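Local atomic coordinates of conserved hypothetical protein (Pseudomonas aeruginosa PAO1, PDB entry 1TE5), a protein that is predicted to be a class-II glutamine amidotransferase of the Ntn fold, which would release ammonia from glutamine for transfer to an acceptor not yet identified. Residues Gly37-Leu48 against Pro93-Thr104; Ile15-Met23 against Ser55-Gln65. All coordinates share one frame; numbering follows the deposited sequence.

Interaction 1. Residues Gly37-Leu48 against Pro93-Thr104; sequences GIAFYEGRGVRL and PFIRELGGRYWT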
loop_
_atom_site.group_PDB
_atom_site.type_symbol
_atom_site.label_atom_id
_atom_site.label_comp_id
_atom_site.label_asym_id
_atom_site.label_seq_id
_atom_site.Cartn_x
_atom_site.Cartn_y
_atom_site.Cartn_z
ATOM N N GLY A 37 -6.368 0.171 10.351
ATOM C CA GLY A 37 -6.040 0.246 8.945
ATOM C C GLY A 37 -6.986 1.179 8.230
ATOM O O GLY A 37 -8.193 1.170 8.477
ATOM N N ILE A 38 -6.435 2.011 7.356
ATOM C CA ILE A 38 -7.228 2.965 6.600
ATOM C C ILE A 38 -6.706 3.044 5.175
ATOM O O ILE A 38 -5.564 3.442 4.943
ATOM C CB ILE A 38 -7.152 4.373 7.226
ATOM C CG1 ILE A 38 -7.690 4.340 8.657
ATOM C CG2 ILE A 38 -7.939 5.367 6.384
ATOM C CD1 ILE A 38 -7.357 5.567 9.463
ATOM N N ALA A 39 -7.538 2.621 4.231
ATOM C CA ALA A 39 -7.196 2.662 2.822
ATOM C C ALA A 39 -8.175 3.608 2.162
ATOM O O ALA A 39 -9.324 3.696 2.571
ATOM C CB ALA A 39 -7.303 1.284 2.214
ATOM N N PHE A 40 -7.691 4.394 1.213
ATOM C CA PHE A 40 -8.550 5.316 0.490
ATOM C C PHE A 40 -8.020 5.537 -0.918
ATOM O O PHE A 40 -6.863 5.231 -1.205
ATOM C CB PHE A 40 -8.740 6.636 1.252
ATOM C CG PHE A 40 -7.474 7.389 1.509
ATOM C CD1 PHE A 40 -7.075 8.420 0.654
ATOM C CD2 PHE A 40 -6.696 7.097 2.627
ATOM C CE1 PHE A 40 -5.911 9.160 0.909
ATOM C CE2 PHE A 40 -5.533 7.822 2.895
ATOM C CZ PHE A 40 -5.139 8.859 2.033
ATOM N N TYR A 41 -8.870 6.044 -1.803
ATOM C CA TYR A 41 -8.478 6.247 -3.186
ATOM C C TYR A 41 -8.247 7.671 -3.639
ATOM O O TYR A 41 -8.886 8.598 -3.174
ATOM C CB TYR A 41 -9.498 5.584 -4.101
ATOM C CG TYR A 41 -9.602 4.103 -3.876
ATOM C CD1 TYR A 41 -10.298 3.593 -2.782
ATOM C CD2 TYR A 41 -9.004 3.210 -4.756
ATOM C CE1 TYR A 41 -10.393 2.227 -2.565
ATOM C CE2 TYR A 41 -9.092 1.844 -4.552
ATOM C CZ TYR A 41 -9.787 1.358 -3.459
ATOM O OH TYR A 41 -9.868 0.005 -3.265
ATOM N N GLU A 42 -7.342 7.814 -4.597
ATOM C CA GLU A 42 -6.985 9.086 -5.201
ATOM C C GLU A 42 -6.956 8.837 -6.705
ATOM O O GLU A 42 -5.912 8.732 -7.356
ATOM C CB GLU A 42 -5.579 9.467 -4.749
ATOM C CG GLU A 42 -5.355 10.940 -4.502
ATOM C CD GLU A 42 -4.142 11.192 -3.617
ATOM O OE1 GLU A 42 -4.260 11.026 -2.381
ATOM O OE2 GLU A 42 -3.074 11.557 -4.157
ATOM N N GLY A 43 -8.166 8.689 -7.239
ATOM C CA GLY A 43 -8.321 8.325 -8.633
ATOM C C GLY A 43 -8.393 6.796 -8.609
ATOM O O GLY A 43 -9.206 6.247 -7.853
ATOM N N ARG A 44 -7.578 6.112 -9.409
ATOM C CA ARG A 44 -7.561 4.654 -9.380
ATOM C C ARG A 44 -6.527 4.170 -8.380
ATOM O O ARG A 44 -6.537 3.007 -7.988
ATOM C CB ARG A 44 -7.292 4.067 -10.766
ATOM C CG ARG A 44 -8.510 4.141 -11.665
ATOM C CD ARG A 44 -8.221 3.722 -13.090
ATOM N NE ARG A 44 -9.187 4.336 -13.997
ATOM C CZ ARG A 44 -9.857 3.691 -14.944
ATOM N NH1 ARG A 44 -10.714 4.361 -15.702
ATOM N NH2 ARG A 44 -9.665 2.390 -15.143
ATOM N N GLY A 45 -5.632 5.071 -7.987
ATOM C CA GLY A 45 -4.601 4.745 -7.019
ATOM C C GLY A 45 -5.157 4.622 -5.609
ATOM O O GLY A 45 -6.173 5.222 -5.291
ATOM N N VAL A 46 -4.484 3.851 -4.761
ATOM C CA VAL A 46 -4.934 3.647 -3.385
ATOM C C VAL A 46 -3.814 3.877 -2.373
ATOM O O VAL A 46 -2.651 3.549 -2.627
ATOM C CB VAL A 46 -5.523 2.215 -3.193
ATOM C CG1 VAL A 46 -4.521 1.169 -3.595
ATOM C CG2 VAL A 46 -5.925 1.987 -1.756
ATOM N N ARG A 47 -4.153 4.508 -1.255
ATOM C CA ARG A 47 -3.188 4.750 -0.186
ATOM C C ARG A 47 -3.551 3.864 0.999
ATOM O O ARG A 47 -4.717 3.733 1.346
ATOM C CB ARG A 47 -3.195 6.215 0.242
ATOM C CG ARG A 47 -2.727 7.174 -0.827
ATOM C CD ARG A 47 -2.519 8.547 -0.247
ATOM N NE ARG A 47 -2.190 9.546 -1.259
ATOM C CZ ARG A 47 -0.957 9.860 -1.643
ATOM N NH1 ARG A 47 -0.773 10.786 -2.570
ATOM N NH2 ARG A 47 0.092 9.248 -1.102
ATOM N N LEU A 48 -2.552 3.255 1.619
ATOM C CA LEU A 48 -2.797 2.376 2.751
ATOM C C LEU A 48 -1.892 2.683 3.943
ATOM O O LEU A 48 -0.663 2.725 3.817
ATOM C CB LEU A 48 -2.609 0.915 2.331
ATOM C CG LEU A 48 -2.791 -0.164 3.405
ATOM C CD1 LEU A 48 -4.238 -0.202 3.897
ATOM C CD2 LEU A 48 -2.377 -1.504 2.837
ATOM N N PRO A 93 -6.910 -3.083 6.329
ATOM C CA PRO A 93 -7.539 -3.845 5.243
ATOM C C PRO A 93 -6.497 -4.473 4.294
ATOM O O PRO A 93 -5.309 -4.209 4.429
ATOM C CB PRO A 93 -8.394 -2.789 4.546
ATOM C CG PRO A 93 -7.616 -1.540 4.744
ATOM C CD PRO A 93 -7.169 -1.638 6.172
ATOM N N PHE A 94 -6.959 -5.302 3.355
ATOM C CA PHE A 94 -6.075 -5.966 2.399
ATOM C C PHE A 94 -6.328 -5.468 0.972
ATOM O O PHE A 94 -7.464 -5.159 0.606
ATOM C CB PHE A 94 -6.250 -7.487 2.474
ATOM C CG PHE A 94 -6.001 -8.054 3.840
ATOM C CD1 PHE A 94 -7.060 -8.438 4.652
ATOM C CD2 PHE A 94 -4.703 -8.190 4.325
ATOM C CE1 PHE A 94 -6.821 -8.953 5.930
ATOM C CE2 PHE A 94 -4.454 -8.701 5.595
ATOM C CZ PHE A 94 -5.513 -9.083 6.396
ATOM N N ILE A 95 -5.262 -5.388 0.179
ATOM C CA ILE A 95 -5.353 -4.917 -1.203
ATOM C C ILE A 95 -4.841 -5.956 -2.197
ATOM O O ILE A 95 -3.898 -6.696 -1.913
ATOM C CB ILE A 95 -4.542 -3.614 -1.408
ATOM C CG1 ILE A 95 -4.933 -2.571 -0.361
ATOM C CG2 ILE A 95 -4.753 -3.060 -2.820
ATOM C CD1 ILE A 95 -4.190 -1.280 -0.510
ATOM N N ARG A 96 -5.466 -5.992 -3.371
ATOM C CA ARG A 96 -5.082 -6.905 -4.443
ATOM C C ARG A 96 -5.730 -6.436 -5.736
ATOM O O ARG A 96 -6.904 -6.061 -5.738
ATOM C CB ARG A 96 -5.501 -8.339 -4.111
ATOM C CG ARG A 96 -4.396 -9.348 -4.368
ATOM C CD ARG A 96 -4.355 -10.467 -3.333
ATOM N NE ARG A 96 -4.022 -9.878 -2.044
ATOM C CZ ARG A 96 -3.415 -10.523 -1.054
ATOM N NH1 ARG A 96 -3.171 -9.893 0.079
ATOM N NH2 ARG A 96 -3.043 -11.791 -1.191
ATOM N N GLU A 97 -4.958 -6.384 -6.820
ATOM C CA GLU A 97 -5.525 -5.939 -8.091
ATOM C C GLU A 97 -6.172 -7.061 -8.879
ATOM O O GLU A 97 -5.667 -8.183 -8.924
ATOM C CB GLU A 97 -4.495 -5.195 -8.956
ATOM C CG GLU A 97 -3.549 -6.067 -9.769
ATOM C CD GLU A 97 -4.009 -6.341 -11.205
ATOM O OE1 GLU A 97 -5.034 -5.799 -11.674
ATOM O OE2 GLU A 97 -3.313 -7.120 -11.869
ATOM N N LEU A 98 -7.317 -6.733 -9.460
ATOM C CA LEU A 98 -8.100 -7.630 -10.289
ATOM C C LEU A 98 -8.690 -6.720 -11.369
ATOM O O LEU A 98 -9.257 -5.665 -11.075
ATOM C CB LEU A 98 -9.212 -8.310 -9.475
ATOM C CG LEU A 98 -9.874 -9.553 -10.089
ATOM C CD1 LEU A 98 -10.621 -10.324 -9.032
ATOM C CD2 LEU A 98 -10.801 -9.176 -11.222
ATOM N N GLY A 99 -8.489 -7.095 -12.626
ATOM C CA GLY A 99 -9.015 -6.303 -13.719
ATOM C C GLY A 99 -8.449 -4.901 -13.866
ATOM O O GLY A 99 -9.087 -4.042 -14.461
ATOM N N GLY A 100 -7.235 -4.677 -13.382
ATOM C CA GLY A 100 -6.647 -3.354 -13.509
ATOM C C GLY A 100 -7.197 -2.342 -12.523
ATOM O O GLY A 100 -7.105 -1.131 -12.742
ATOM N N ARG A 101 -7.790 -2.846 -11.443
ATOM C CA ARG A 101 -8.349 -2.019 -10.377
ATOM C C ARG A 101 -7.810 -2.560 -9.046
ATOM O O ARG A 101 -7.624 -3.764 -8.898
ATOM C CB ARG A 101 -9.883 -2.112 -10.348
ATOM C CG ARG A 101 -10.603 -1.923 -11.672
ATOM C CD ARG A 101 -10.302 -0.587 -12.340
ATOM N NE ARG A 101 -10.645 0.558 -11.504
ATOM C CZ ARG A 101 -11.495 1.517 -11.859
ATOM N NH1 ARG A 101 -11.732 2.520 -11.023
ATOM N NH2 ARG A 101 -12.116 1.469 -13.038
ATOM N N TYR A 102 -7.495 -1.681 -8.097
ATOM C CA TYR A 102 -7.019 -2.164 -6.799
ATOM C C TYR A 102 -8.238 -2.471 -5.945
ATOM O O TYR A 102 -9.116 -1.635 -5.796
ATOM C CB TYR A 102 -6.128 -1.125 -6.100
ATOM C CG TYR A 102 -4.739 -0.974 -6.698
ATOM C CD1 TYR A 102 -4.315 0.251 -7.221
ATOM C CD2 TYR A 102 -3.844 -2.054 -6.752
ATOM C CE1 TYR A 102 -3.055 0.396 -7.785
ATOM C CE2 TYR A 102 -2.577 -1.912 -7.323
ATOM C CZ TYR A 102 -2.196 -0.688 -7.831
ATOM O OH TYR A 102 -0.962 -0.543 -8.421
ATOM N N TRP A 103 -8.334 -3.693 -5.455
ATOM C CA TRP A 103 -9.465 -4.055 -4.617
ATOM C C TRP A 103 -9.070 -3.923 -3.161
ATOM O O TRP A 103 -7.966 -4.320 -2.784
ATOM C CB TRP A 103 -9.926 -5.487 -4.900
ATOM C CG TRP A 103 -10.822 -5.601 -6.085
ATOM C CD1 TRP A 103 -10.590 -5.113 -7.342
ATOM C CD2 TRP A 103 -12.091 -6.265 -6.143
ATOM N NE1 TRP A 103 -11.635 -5.436 -8.177
ATOM C CE2 TRP A 103 -12.569 -6.141 -7.466
ATOM C CE3 TRP A 103 -12.867 -6.959 -5.206
ATOM C CZ2 TRP A 103 -13.785 -6.688 -7.876
ATOM C CZ3 TRP A 103 -14.079 -7.504 -5.615
ATOM C CH2 TRP A 103 -14.523 -7.362 -6.940
ATOM N N THR A 104 -9.984 -3.422 -2.338
ATOM C CA THR A 104 -9.730 -3.239 -0.909
ATOM C C THR A 104 -10.765 -4.051 -0.121
ATOM O O THR A 104 -11.946 -4.059 -0.465
ATOM C CB THR A 104 -9.776 -1.731 -0.529
ATOM O OG1 THR A 104 -8.674 -1.040 -1.140
ATOM C CG2 THR A 104 -9.668 -1.554 0.971
HETATM O O HOH W 1 -8.387 0.863 -8.378
#

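Interaction 2. Residues Ile15-Met23 against Ser55-Gln65; sequences IVFSFTGLM and SVDSEVARLVQ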
loop_
_atom_site.group_PDB
_atom_site.type_symbol
_atom_site.label_atom_id
_atom_site.label_comp_id
_atom_site.label_asym_id
_atom_site.label_seq_id
_atom_site.Cartn_x
_atom_site.Cartn_y
_atom_site.Cartn_z
ATOM N N ILE A 15 -11.426 13.994 5.307
ATOM C CA ILE A 15 -11.648 13.079 6.426
ATOM C C ILE A 15 -10.419 13.165 7.337
ATOM O O ILE A 15 -9.339 12.699 6.968
ATOM C CB ILE A 15 -11.781 11.612 5.968
ATOM C CG1 ILE A 15 -12.841 11.475 4.892
ATOM C CG2 ILE A 15 -12.174 10.736 7.138
ATOM C CD1 ILE A 15 -13.082 10.049 4.489
ATOM N N VAL A 16 -10.556 13.786 8.504
ATOM C CA VAL A 16 -9.418 13.870 9.405
ATOM C C VAL A 16 -9.506 12.834 10.521
ATOM O O VAL A 16 -10.504 12.762 11.246
ATOM C CB VAL A 16 -9.231 15.285 10.011
ATOM C CG1 VAL A 16 -9.217 16.338 8.928
ATOM C CG2 VAL A 16 -10.300 15.584 11.025
ATOM N N PHE A 17 -8.517 11.952 10.565
ATOM C CA PHE A 17 -8.472 10.953 11.611
ATOM C C PHE A 17 -7.578 11.509 12.692
ATOM O O PHE A 17 -6.482 11.990 12.405
ATOM C CB PHE A 17 -7.882 9.640 11.110
ATOM C CG PHE A 17 -8.840 8.814 10.325
ATOM C CD1 PHE A 17 -9.088 9.107 8.985
ATOM C CD2 PHE A 17 -9.500 7.737 10.917
ATOM C CE1 PHE A 17 -9.982 8.337 8.240
ATOM C CE2 PHE A 17 -10.394 6.961 10.184
ATOM C CZ PHE A 17 -10.637 7.261 8.839
ATOM N N SER A 18 -8.068 11.461 13.923
ATOM C CA SER A 18 -7.316 11.921 15.067
ATOM C C SER A 18 -7.318 10.791 16.076
ATOM O O SER A 18 -8.354 10.491 16.669
ATOM C CB SER A 18 -7.953 13.167 15.695
ATOM O OG SER A 18 -7.843 14.311 14.860
ATOM N N PHE A 19 -6.211 10.061 16.148
ATOM C CA PHE A 19 -6.087 9.000 17.139
ATOM C C PHE A 19 -5.693 9.684 18.447
ATOM O O PHE A 19 -4.728 10.465 18.479
ATOM C CB PHE A 19 -5.006 7.996 16.746
ATOM C CG PHE A 19 -5.455 7.003 15.730
ATOM C CD1 PHE A 19 -5.994 5.781 16.128
ATOM C CD2 PHE A 19 -5.355 7.286 14.369
ATOM C CE1 PHE A 19 -6.428 4.851 15.182
ATOM C CE2 PHE A 19 -5.784 6.365 13.411
ATOM C CZ PHE A 19 -6.324 5.144 13.819
ATOM N N THR A 20 -6.500 9.501 19.488
ATOM C CA THR A 20 -6.157 10.091 20.773
ATOM C C THR A 20 -4.879 9.364 21.198
ATOM O O THR A 20 -4.812 8.132 21.119
ATOM C CB THR A 20 -7.267 9.863 21.856
ATOM O OG1 THR A 20 -8.461 10.576 21.505
ATOM C CG2 THR A 20 -6.792 10.356 23.233
ATOM N N GLY A 21 -3.850 10.132 21.556
ATOM C CA GLY A 21 -2.598 9.535 21.990
ATOM C C GLY A 21 -2.833 8.585 23.151
ATOM O O GLY A 21 -3.802 8.743 23.898
ATOM N N LEU A 22 -1.977 7.577 23.274
ATOM C CA LEU A 22 -2.082 6.593 24.349
ATOM C C LEU A 22 -2.200 7.241 25.740
ATOM O O LEU A 22 -1.678 8.340 25.975
ATOM C CB LEU A 22 -0.846 5.690 24.327
ATOM C CG LEU A 22 -0.530 4.990 23.013
ATOM C CD1 LEU A 22 0.857 4.410 23.072
ATOM C CD2 LEU A 22 -1.557 3.914 22.766
ATOM N N MET A 23 -2.883 6.557 26.655
ATOM C CA MET A 23 -3.044 7.049 28.024
ATOM C C MET A 23 -3.446 5.937 28.986
ATOM O O MET A 23 -3.983 4.914 28.573
ATOM C CB MET A 23 -4.078 8.184 28.094
ATOM C CG MET A 23 -5.521 7.778 27.808
ATOM S SD MET A 23 -6.701 9.125 28.121
ATOM C CE MET A 23 -7.543 8.524 29.593
ATOM N N SER A 55 2.561 -0.644 21.339
ATOM C CA SER A 55 2.735 -0.164 22.717
ATOM C C SER A 55 3.270 1.235 22.757
ATOM O O SER A 55 3.606 1.775 23.807
ATOM C CB SER A 55 3.455 -1.162 23.607
ATOM O OG SER A 55 2.801 -2.412 23.804
ATOM N N VAL A 56 3.361 1.815 21.539
ATOM C CA VAL A 56 3.874 3.162 21.369
ATOM C C VAL A 56 3.031 3.880 20.304
ATOM O O VAL A 56 2.222 3.244 19.613
ATOM C CB VAL A 56 5.345 2.981 20.869
ATOM C CG1 VAL A 56 5.769 4.079 19.916
ATOM C CG2 VAL A 56 6.292 2.921 22.053
ATOM N N ASP A 57 3.141 5.206 20.237
ATOM C CA ASP A 57 2.433 5.975 19.210
ATOM C C ASP A 57 3.362 5.943 17.990
ATOM O O ASP A 57 4.301 6.737 17.895
ATOM C CB ASP A 57 2.184 7.423 19.670
ATOM C CG ASP A 57 0.776 7.633 20.220
ATOM O OD1 ASP A 57 0.638 8.002 21.405
ATOM O OD2 ASP A 57 -0.195 7.435 19.459
ATOM N N SER A 58 3.125 4.992 17.091
ATOM C CA SER A 58 3.956 4.810 15.901
ATOM C C SER A 58 3.962 5.939 14.862
ATOM O O SER A 58 3.165 6.877 14.939
ATOM C CB SER A 58 3.627 3.476 15.231
ATOM O OG SER A 58 2.284 3.447 14.784
ATOM N N GLU A 59 4.904 5.845 13.919
ATOM C CA GLU A 59 5.061 6.831 12.850
ATOM C C GLU A 59 3.930 6.727 11.829
ATOM O O GLU A 59 3.548 7.720 11.219
ATOM C CB GLU A 59 6.409 6.643 12.145
ATOM C CG GLU A 59 6.898 7.880 11.384
ATOM C CD GLU A 59 7.359 8.999 12.311
ATOM O OE1 GLU A 59 8.252 8.736 13.159
ATOM O OE2 GLU A 59 6.833 10.137 12.188
ATOM N N VAL A 60 3.453 5.505 11.596
ATOM C CA VAL A 60 2.345 5.268 10.666
ATOM C C VAL A 60 1.049 5.853 11.240
ATOM O O VAL A 60 0.167 6.296 10.503
ATOM C CB VAL A 60 2.165 3.757 10.394
ATOM C CG1 VAL A 60 1.956 3.015 11.684
ATOM C CG2 VAL A 60 0.999 3.516 9.444
ATOM N N ALA A 61 0.946 5.825 12.566
ATOM C CA ALA A 61 -0.199 6.359 13.288
ATOM C C ALA A 61 -0.181 7.881 13.197
ATOM O O ALA A 61 -1.219 8.536 13.266
ATOM C CB ALA A 61 -0.145 5.909 14.727
ATOM N N ARG A 62 1.016 8.437 13.072
ATOM C CA ARG A 62 1.184 9.874 12.931
ATOM C C ARG A 62 0.990 10.255 11.465
ATOM O O ARG A 62 0.541 11.360 11.152
ATOM C CB ARG A 62 2.583 10.299 13.384
ATOM C CG ARG A 62 2.747 10.448 14.883
ATOM C CD ARG A 62 4.051 11.175 15.215
ATOM N NE ARG A 62 5.211 10.290 15.236
ATOM C CZ ARG A 62 5.432 9.384 16.184
ATOM N NH1 ARG A 62 6.514 8.618 16.140
ATOM N NH2 ARG A 62 4.568 9.246 17.180
ATOM N N LEU A 63 1.376 9.347 10.574
ATOM C CA LEU A 63 1.251 9.569 9.146
ATOM C C LEU A 63 -0.196 9.774 8.683
ATOM O O LEU A 63 -0.466 10.689 7.907
ATOM C CB LEU A 63 1.923 8.432 8.377
ATOM C CG LEU A 63 3.249 8.742 7.674
ATOM C CD1 LEU A 63 2.983 9.620 6.471
ATOM C CD2 LEU A 63 4.231 9.410 8.626
ATOM N N VAL A 64 -1.125 8.928 9.133
ATOM C CA VAL A 64 -2.535 9.080 8.744
ATOM C C VAL A 64 -3.100 10.414 9.193
ATOM O O VAL A 64 -3.945 11.000 8.509
ATOM C CB VAL A 64 -3.462 8.023 9.366
ATOM C CG1 VAL A 64 -3.592 6.840 8.458
ATOM C CG2 VAL A 64 -2.983 7.640 10.742
ATOM N N GLN A 65 -2.679 10.849 10.376
ATOM C CA GLN A 65 -3.142 12.106 10.942
ATOM C C GLN A 65 -2.564 13.352 10.290
ATOM O O GLN A 65 -3.246 14.375 10.230
ATOM C CB GLN A 65 -2.875 12.138 12.441
ATOM C CG GLN A 65 -3.565 11.030 13.195
ATOM C CD GLN A 65 -3.531 11.240 14.690
ATOM O OE1 GLN A 65 -4.137 12.181 15.220
ATOM N NE2 GLN A 65 -2.798 10.380 15.381
HETATM O O HOH W 2 -6.220 12.711 8.290
HETATM O O HOH W 3 -1.907 10.716 18.259
#

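Interaction 1. Residues Gly37-Leu48 against Pro93-Thr104
Val46 and Leu48 meet Ile95 and Pro93 where two beta hairpins from different sheets of the Ntn fold lie face to face. Gly37-Leu48 turns through a type II' turn at Glu42-Gly45, Pro93-Thr104 through a type I' turn at Leu98-Arg101. The axes of strands 37-42 and 101-104 come no closer than 9.0 Å, too far for backbone pairing, so side chains fill the interface.

Tyr41 can be followed outward. Its CB leaves the strand neither toward nor away from the other hairpin, and with CG next to the backbone N (chi1 -61°) the ring swings across; Val46 CG2 of its own hairpin rests over one face, near the rim. CE2 nears Tyr102 O, which lies at the ring edge, while CE1 and CZ approach Thr104 OG1. At the tip, OH and Thr104 OG1 are 2.7 Å apart in a hydrogen bond that either hydroxyl could donate, and Tyr102 O lies 3.1 Å from Tyr41 OH as a competing acceptor. Tyr41 and Thr104 are both buried, and this bond pairs their hydroxyls inside the interface.

Val46 divides its two methyls: CG1 packs 3.7 Å from Tyr102 CD1, whereas CG2 meets Ile95 CD1 tip to tip at 3.9 Å. Leu48 slides past its partners, CD1 against Pro93 CG (3.7 Å) and CD2 against Ile95 CD1. At the turn end, the Arg44 and Arg101 guanidinium groups stack, planes 23° apart and centres 4.1 Å apart; Asp178 forms a salt bridge with Arg101 and probably eases the like-charge contact. Nearby, one water donates to Arg44 O and accepts from Tyr102 N, 2.7 Å from that nitrogen.

Interaction 2. Residues Ile15-Met23 against Ser55-Gln65
Phe19 and Gln65 lie obliquely across one another, ring and amide planes 60° apart, where strand 16-19, part of an inner strand of its sheet, runs against helix 59-65. The two axes approach to 7.9 Å at 145°, a roughly antiparallel strand-on-helix packing. With Phe19 CG beside its backbone N (chi1 -80°), the ring is directed at the helix: CE2 reaches Val64 CG2 at 4.1 Å, and Gln65 NE2 sits at the ring edge, near its plane. Trp36 meets this ring too, and also touches Val60, Ala61 and Val64 on the helix.

Gln65, extended beyond CG, lays its side chain along the strand backbone. CG comes 3.2 Å from Phe17 O, and OE1 lies 3.1 Å from Phe19 N. Its NE2 donates to Ala61 O, one turn earlier in the helix, at 3.2 Å, with that oxygen in the amide plane; a water that accepts from NE2 donates to Phe19 O.

Beyond the strand, Leu22 slides past Asp57 in the opposite direction. Leu22 N donates to Asp57 OD1 (3.2 Å), meeting it on the syn side, while Leu22 CD1 packs 3.6 Å from Val56 C. Asp57 OD2 pairs with Arg33 in a salt bridge. The carboxylate thus has a separate partner for each oxygen, an arrangement that limits its rotation and probably favours the charged form.

In the fold
The centres of interactions 1 and 2 are 21 Å apart, yet they touch: Ile38, whose CB is directed away from hairpin 93-104, brings CD1 to 3.4 Å from Phe17 CD2 and 4.1 Å from Val64 CG1. Strand 35-42 therefore has interaction 1 on one side and Phe17 and helix 59-66 on the other. Interaction 1 is centred about 11 Å, and interaction 2 about 18 Å, from the centre of the chain. Both reach the second subunit, through Arg47 and Val60. In class-II amidotransferases the nucleophile is the N-terminal cysteine; strand 4-9, near the chain start, shares a sheet with 35-42 and 45-51, so interaction 1 probably involves the sheet that carries the active site.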